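Local structure of superoxide dismutase [Fe] (Sulfolobus solfataricus, 1WB7) at residues Gly36-Lys39 with Gly40-Gly44. The protein converts superoxide radicals into hydrogen peroxide and molecular oxygen, using one iron ion per subunit. The protein carries 1 engineered substitution. Sequence-based numbering, arbitrary orientation.
Sequences GHHK and GFVNG. Engineered in segment 40-44: F41 (natural residue Tyr).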
loop_
_atom_site.group_PDB
_atom_site.type_symbol
_atom_site.label_atom_id
_atom_site.label_comp_id
_atom_site.label_asym_id
_atom_site.label_seq_id
_atom_site.Cartn_x
_atom_site.Cartn_y
_atom_site.Cartn_z
ATOM N N GLY A 36 8.211 -24.324 5.076
ATOM C CA GLY A 36 7.128 -23.669 5.787
ATOM C C GLY A 36 6.539 -22.499 5.020
ATOM O O GLY A 36 5.400 -22.551 4.563
ATOM N N HIS A 37 7.324 -21.441 4.867
ATOM C CA HIS A 37 6.863 -20.246 4.173
ATOM C C HIS A 37 6.546 -20.419 2.683
ATOM O O HIS A 37 5.430 -20.131 2.251
ATOM C CB HIS A 37 7.884 -19.124 4.368
ATOM C CG HIS A 37 7.985 -18.650 5.783
ATOM N ND1 HIS A 37 7.058 -17.804 6.354
ATOM C CD2 HIS A 37 8.886 -18.930 6.755
ATOM C CE1 HIS A 37 7.383 -17.583 7.615
ATOM N NE2 HIS A 37 8.489 -18.254 7.884
ATOM N N HIS A 38 7.506 -20.890 1.894
ATOM C CA HIS A 38 7.253 -21.051 0.461
ATOM C C HIS A 38 6.096 -22.015 0.192
ATOM O O HIS A 38 5.198 -21.718 -0.597
ATOM C CB HIS A 38 8.519 -21.520 -0.266
ATOM C CG HIS A 38 8.429 -21.429 -1.758
ATOM N ND1 HIS A 38 9.524 -21.593 -2.581
ATOM C CD2 HIS A 38 7.378 -21.195 -2.578
ATOM C CE1 HIS A 38 9.152 -21.462 -3.841
ATOM N NE2 HIS A 38 7.854 -21.221 -3.867
ATOM N N LYS A 39 6.113 -23.169 0.849
ATOM C CA LYS A 39 5.041 -24.141 0.669
ATOM C C LYS A 39 3.700 -23.501 1.037
ATOM O O LYS A 39 2.679 -23.766 0.402
ATOM C CB LYS A 39 5.298 -25.369 1.544
ATOM C CG LYS A 39 4.272 -26.486 1.380
ATOM C CD LYS A 39 4.757 -27.754 2.075
ATOM C CE LYS A 39 6.079 -28.226 1.471
ATOM N NZ LYS A 39 6.695 -29.378 2.196
ATOM N N GLY A 40 3.706 -22.651 2.061
ATOM C CA GLY A 40 2.479 -21.988 2.466
ATOM C C GLY A 40 1.886 -21.123 1.366
ATOM O O GLY A 40 0.663 -21.007 1.247
ATOM N N PHE A 41 2.745 -20.518 0.550
ATOM C CA PHE A 41 2.283 -19.655 -0.539
ATOM C C PHE A 41 1.681 -20.449 -1.676
ATOM O O PHE A 41 0.677 -20.051 -2.262
ATOM C CB PHE A 41 3.433 -18.792 -1.058
ATOM C CG PHE A 41 3.922 -17.797 -0.061
ATOM C CD1 PHE A 41 3.053 -16.846 0.466
ATOM C CD2 PHE A 41 5.233 -17.833 0.390
ATOM C CE1 PHE A 41 3.485 -15.945 1.439
ATOM C CE2 PHE A 41 5.677 -16.940 1.364
ATOM C CZ PHE A 41 4.804 -15.997 1.888
ATOM N N VAL A 42 2.307 -21.573 -1.999
ATOM C CA VAL A 42 1.803 -22.431 -3.054
ATOM C C VAL A 42 0.403 -22.889 -2.646
ATOM O O VAL A 42 -0.545 -22.805 -3.428
ATOM C CB VAL A 42 2.713 -23.660 -3.240
ATOM C CG1 VAL A 42 2.160 -24.565 -4.337
ATOM C CG2 VAL A 42 4.127 -23.198 -3.584
ATOM N N ASN A 43 0.280 -23.355 -1.406
ATOM C CA ASN A 43 -0.998 -23.826 -0.880
ATOM C C ASN A 43 -2.034 -22.710 -0.817
ATOM O O ASN A 43 -3.190 -22.904 -1.189
ATOM C CB ASN A 43 -0.793 -24.427 0.516
ATOM C CG ASN A 43 -0.054 -25.749 0.475
ATOM O OD1 ASN A 43 0.370 -26.272 1.507
ATOM N ND2 ASN A 43 0.097 -26.303 -0.720
ATOM N N GLY A 44 -1.615 -21.541 -0.344
ATOM C CA GLY A 44 -2.527 -20.417 -0.251
ATOM C C GLY A 44 -3.019 -19.981 -1.615
ATOM O O GLY A 44 -4.195 -19.667 -1.790
#
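F41, an engineered residue that replaces the natural tyrosine, turns its ring back along the helix onto the turn before it. With CG beside its own backbone N (chi1 -66°), ring atom CD2 comes to 3.0 Å from H37 O, which lies obliquely to the ring, and CE2 reaches 4.3 Å from H37 CB. That same carbonyl oxygen accepts the backbone N-H of F41, with F41 N 3.2 Å from H37 O; the ring lies against an oxygen that also serves the helix. A weak second bond runs from F41 N to H38 O.

One residue further on, H38 and V42 meet across the next turn. The H38 imidazole swings to the carbonyl side of its residue (chi1 -168°), which brings CD2 to 3.9 Å from V42 CG2; the methyl approaches the ring obliquely and also rests 3.5 Å from H38 O. Both imidazole nitrogens are satisfied, ND1 by W88 NE1 and NE2 by H81 ND1, which should fix the rotation of this buried ring. On the more open flank K39 and N43 run side by side in the same direction, with K39 CG 3.9 Å from N43 OD1, and the backbone bond from N43 N to K39 O (3.0 Å) joins the same two residues.

All of this lies on helix 27-57 of the alpha-hairpin domain, next to the iron site. F41 packs on the iron ligand H84 and, nearly perpendicular, on H155; H37 stacks on the ligand H174 and hydrogen-bonds through NE2 to Y177 of the second subunit, linking the metal's surroundings to the subunit interface. Helix 67-89 covers F41, H38 and V42 through N77, H81 and A85, while the loop residue L11 packs against H38, K39 and V42.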